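Local coordinates for heptaprenyl diphosphate synthase (HEPPP synthase) subunit 1 family protein (PDB 5H9D) that probably serves as the small, non-catalytic subunit of a two-component heptaprenyl diphosphate synthase, pairing with a farnesyl diphosphate synthase-like partner to make the C35 prenyl chain, at residues I61-L66 / S163-Y168. Residues are numbered along the deposited sequence; the frame is centred on the assembly and turned at random.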
ATOM      1  N   ILE C  61     -10.845  -2.660 -13.646  1.00 70.75           N
ATOM      2  CA  ILE C  61      -9.595  -2.473 -14.351  1.00 69.56           C
ATOM      3  C   ILE C  61      -9.250  -3.652 -15.264  1.00 69.63           C
ATOM      4  O   ILE C  61      -8.795  -3.462 -16.384  1.00 69.34           O
ATOM      5  CB  ILE C  61      -8.463  -2.189 -13.326  1.00 69.41           C
ATOM      6  CG1 ILE C  61      -8.601  -0.737 -12.834  1.00 68.09           C
ATOM      7  CG2 ILE C  61      -7.086  -2.468 -13.934  1.00 66.17           C
ATOM      8  CD1 ILE C  61      -7.939  -0.462 -11.508  1.00 68.01           C
ATOM      9  N   THR C  62      -9.509  -4.865 -14.806  1.00 69.59           N
ATOM     10  CA  THR C  62      -9.193  -6.036 -15.602  1.00 71.07           C
ATOM     11  C   THR C  62     -10.288  -6.399 -16.629  1.00 73.00           C
ATOM     12  O   THR C  62     -10.026  -7.126 -17.592  1.00 71.78           O
ATOM     13  CB  THR C  62      -8.890  -7.250 -14.670  1.00 69.90           C
ATOM     14  OG1 THR C  62      -8.143  -6.810 -13.528  1.00 71.89           O
ATOM     15  CG2 THR C  62      -8.029  -8.260 -15.378  1.00 69.01           C
ATOM     16  N   TYR C  63     -11.508  -5.889 -16.429  1.00 76.15           N
ATOM     17  CA  TYR C  63     -12.626  -6.166 -17.348  1.00 78.60           C
ATOM     18  C   TYR C  63     -12.849  -5.095 -18.428  1.00 79.09           C
ATOM     19  O   TYR C  63     -13.154  -5.419 -19.577  1.00 78.93           O
ATOM     20  CB  TYR C  63     -13.943  -6.363 -16.593  1.00 79.32           C
ATOM     21  CG  TYR C  63     -15.013  -6.940 -17.499  1.00 82.84           C
ATOM     22  CD1 TYR C  63     -14.763  -8.100 -18.245  1.00 84.23           C
ATOM     23  CD2 TYR C  63     -16.269  -6.332 -17.630  1.00 84.30           C
ATOM     24  CE1 TYR C  63     -15.741  -8.644 -19.106  1.00 85.49           C
ATOM     25  CE2 TYR C  63     -17.256  -6.866 -18.489  1.00 84.94           C
ATOM     26  CZ  TYR C  63     -16.981  -8.021 -19.225  1.00 85.90           C
ATOM     27  OH  TYR C  63     -17.926  -8.539 -20.092  1.00 86.03           O
ATOM     28  N   ASN C  64     -12.735  -3.827 -18.056  1.00 79.89           N
ATOM     29  CA  ASN C  64     -12.896  -2.750 -19.017  1.00 80.95           C
ATOM     30  C   ASN C  64     -11.533  -2.426 -19.643  1.00 81.17           C
ATOM     31  O   ASN C  64     -11.414  -1.550 -20.498  1.00 82.28           O
ATOM     32  CB  ASN C  64     -13.487  -1.506 -18.339  1.00 82.01           C
ATOM     33  CG  ASN C  64     -14.984  -1.630 -18.080  1.00 83.87           C
ATOM     34  OD1 ASN C  64     -15.692  -2.311 -18.819  1.00 85.44           O
ATOM     35  ND2 ASN C  64     -15.476  -0.950 -17.045  1.00 84.18           N
ATOM     36  N   HIS C  65     -10.511  -3.161 -19.227  1.00 81.32           N
ATOM     37  CA  HIS C  65      -9.145  -2.965 -19.714  1.00 82.24           C
ATOM     38  C   HIS C  65      -8.548  -1.598 -19.396  1.00 81.24           C
ATOM     39  O   HIS C  65      -7.763  -1.072 -20.170  1.00 79.64           O
ATOM     40  CB  HIS C  65      -9.060  -3.199 -21.222  1.00 84.30           C
ATOM     41  CG  HIS C  65      -9.083  -4.641 -21.612  1.00 84.81           C
ATOM     42  ND1 HIS C  65     -10.171  -5.456 -21.384  1.00 84.96           N
ATOM     43  CD2 HIS C  65      -8.155  -5.414 -22.222  1.00 84.81           C
ATOM     44  CE1 HIS C  65      -9.914  -6.668 -21.839  1.00 84.24           C
ATOM     45  NE2 HIS C  65      -8.697  -6.671 -22.352  1.00 85.14           N
ATOM     46  N   LEU C  66      -8.925  -1.021 -18.260  1.00 80.92           N
ATOM     47  CA  LEU C  66      -8.372   0.260 -17.864  1.00 80.36           C
ATOM     48  C   LEU C  66      -6.862   0.058 -17.654  1.00 80.41           C
ATOM     49  O   LEU C  66      -6.406  -1.043 -17.313  1.00 80.88           O
ATOM     50  CB  LEU C  66      -9.024   0.727 -16.568  1.00 80.00           C
ATOM     51  CG  LEU C  66     -10.553   0.619 -16.533  1.00 81.09           C
ATOM     52  CD1 LEU C  66     -11.059   1.066 -15.163  1.00 81.68           C
ATOM     53  CD2 LEU C  66     -11.176   1.463 -17.635  1.00 80.71           C
ATOM     54  N   SER C 163     -29.551  -7.773 -16.849  1.00120.06           N
ATOM     55  CA  SER C 163     -28.702  -6.950 -17.680  1.00116.08           C
ATOM     56  C   SER C 163     -27.522  -6.545 -16.803  1.00112.86           C
ATOM     57  O   SER C 163     -26.573  -5.917 -17.271  1.00113.06           O
ATOM     58  CB  SER C 163     -29.476  -5.703 -18.120  1.00116.66           C
ATOM     59  OG  SER C 163     -30.007  -5.011 -16.995  1.00115.52           O
ATOM     60  N   TYR C 164     -27.594  -6.904 -15.524  1.00108.15           N
ATOM     61  CA  TYR C 164     -26.535  -6.579 -14.576  1.00103.45           C
ATOM     62  C   TYR C 164     -25.375  -7.571 -14.619  1.00100.62           C
ATOM     63  O   TYR C 164     -25.479  -8.684 -14.110  1.00 99.74           O
ATOM     64  CB  TYR C 164     -27.101  -6.503 -13.153  1.00102.60           C
ATOM     65  CG  TYR C 164     -26.041  -6.379 -12.092  1.00101.73           C
ATOM     66  CD1 TYR C 164     -24.904  -5.598 -12.302  1.00102.24           C
ATOM     67  CD2 TYR C 164     -26.158  -7.056 -10.881  1.00102.87           C
ATOM     68  CE1 TYR C 164     -23.897  -5.498 -11.326  1.00102.44           C
ATOM     69  CE2 TYR C 164     -25.156  -6.961  -9.894  1.00102.78           C
ATOM     70  CZ  TYR C 164     -24.032  -6.181 -10.129  1.00101.83           C
ATOM     71  OH  TYR C 164     -23.051  -6.084  -9.180  1.00100.20           O
ATOM     72  N   PHE C 165     -24.270  -7.156 -15.236  1.00 97.40           N
ATOM     73  CA  PHE C 165     -23.089  -8.001 -15.329  1.00 93.67           C
ATOM     74  C   PHE C 165     -22.046  -7.469 -14.362  1.00 93.95           C
ATOM     75  O   PHE C 165     -21.489  -6.386 -14.554  1.00 92.93           O
ATOM     76  CB  PHE C 165     -22.520  -8.000 -16.738  1.00 89.98           C
ATOM     77  CG  PHE C 165     -21.617  -9.175 -17.042  1.00 85.70           C
ATOM     78  CD1 PHE C 165     -22.116 -10.466 -17.048  1.00 83.24           C
ATOM     79  CD2 PHE C 165     -20.286  -8.978 -17.401  1.00 83.83           C
ATOM     80  CE1 PHE C 165     -21.310 -11.544 -17.413  1.00 82.20           C
ATOM     81  CE2 PHE C 165     -19.474 -10.055 -17.768  1.00 82.72           C
ATOM     82  CZ  PHE C 165     -19.991 -11.339 -17.775  1.00 81.35           C
ATOM     83  N   LYS C 166     -21.821  -8.268 -13.320  1.00 94.23           N
ATOM     84  CA  LYS C 166     -20.880  -8.039 -12.229  1.00 94.56           C
ATOM     85  C   LYS C 166     -19.583  -7.318 -12.523  1.00 92.95           C
ATOM     86  O   LYS C 166     -19.405  -6.190 -12.097  1.00 93.49           O
ATOM     87  CB  LYS C 166     -20.527  -9.380 -11.598  1.00 97.92           C
ATOM     88  CG  LYS C 166     -21.621  -9.981 -10.748  1.00102.14           C
ATOM     89  CD  LYS C 166     -22.983  -9.946 -11.417  1.00105.58           C
ATOM     90  CE  LYS C 166     -24.051 -10.376 -10.422  1.00107.74           C
ATOM     91  NZ  LYS C 166     -23.958  -9.567  -9.169  1.00110.21           N
ATOM     92  N   LYS C 167     -18.688  -8.000 -13.234  1.00 90.70           N
ATOM     93  CA  LYS C 167     -17.342  -7.526 -13.601  1.00 89.76           C
ATOM     94  C   LYS C 167     -16.458  -8.557 -12.920  1.00 88.50           C
ATOM     95  O   LYS C 167     -15.441  -8.991 -13.470  1.00 87.91           O
ATOM     96  CB  LYS C 167     -17.015  -6.129 -13.051  1.00 89.77           C
ATOM     97  CG  LYS C 167     -16.746  -6.106 -11.559  1.00 92.01           C
ATOM     98  CD  LYS C 167     -17.198  -4.800 -10.925  1.00 93.05           C
ATOM     99  CE  LYS C 167     -17.011  -4.838  -9.410  1.00 94.42           C
ATOM    100  NZ  LYS C 167     -17.689  -5.989  -8.751  1.00 95.12           N
ATOM    101  N   TYR C 168     -16.860  -8.941 -11.704  1.00 86.06           N
ATOM    102  CA  TYR C 168     -16.143  -9.978 -10.982  1.00 83.51           C
ATOM    103  C   TYR C 168     -16.650 -11.332 -11.519  1.00 83.50           C
ATOM    104  O   TYR C 168     -16.044 -12.389 -11.276  1.00 82.72           O
ATOM    105  CB  TYR C 168     -16.331  -9.855  -9.453  1.00 80.40           C
ATOM    106  CG  TYR C 168     -17.745  -9.928  -8.920  1.00 76.21           C
ATOM    107  CD1 TYR C 168     -18.389  -8.794  -8.440  1.00 74.62           C
ATOM    108  CD2 TYR C 168     -18.432 -11.131  -8.893  1.00 75.35           C
ATOM    109  CE1 TYR C 168     -19.685  -8.859  -7.956  1.00 74.76           C
ATOM    110  CE2 TYR C 168     -19.730 -11.214  -8.413  1.00 74.57           C
ATOM    111  CZ  TYR C 168     -20.362 -10.077  -7.949  1.00 74.88           C
ATOM    112  OH  TYR C 168     -21.686 -10.159  -7.548  1.00 72.97           O
TER
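Tyr63 and Phe165 reach each other through matching first torsions: in each, CG is anti to the backbone N (chi1 -168° in Tyr63, -160° in Phe165) and beside the carbonyl carbon. Both side chains are thereby carried out from their backbones toward each other between the end of helix 43-65 and the irregular 163-168 loop, where they cross at about a right angle. The rings meet obliquely, with centroids 5.6 Å apart and planes inclined at 47°. The phenol end of Tyr63 does the touching: its CZ lies 3.5 Å from Phe165 CE2, while its CE2 comes to 3.9 Å from Phe165 CD2, at the edge of the phenylalanine ring and in its plane. The polar Tyr63 OH lies alongside the same corner, 3.2 Å from Phe165 CE2, though the phenylalanine side chain offers it no acceptor atom. At the base of the tyrosine, ring atom CD2 rests 4.3 Å from Lys167 CA, a looser contact with the loop backbone.

Lys167 turns its amine away from the tyrosine and back to helix 43-65, where NZ makes a salt bridge with Asp59, so the loop meets this helix by a charged as well as an aromatic contact. Phe165 also packs on Leu177 and His178 of helix 174-180 and has a cation-pi contact with Lys174; Tyr63 touches Gln170. Tyr63 O accepts a weak bond from His65 ND1 (3.5 Å), in the plane of the imidazole.

This is long-range packing within the helical subunit, tying the end of helix 43-65 to the loop before helix 174-180. With only 144 Å² buried and no hydrogen bond between the segments, the aromatic contact probably rests mainly on van der Waals attraction, whereas the neighbouring Lys167-Asp59 pair supplies the electrostatic link.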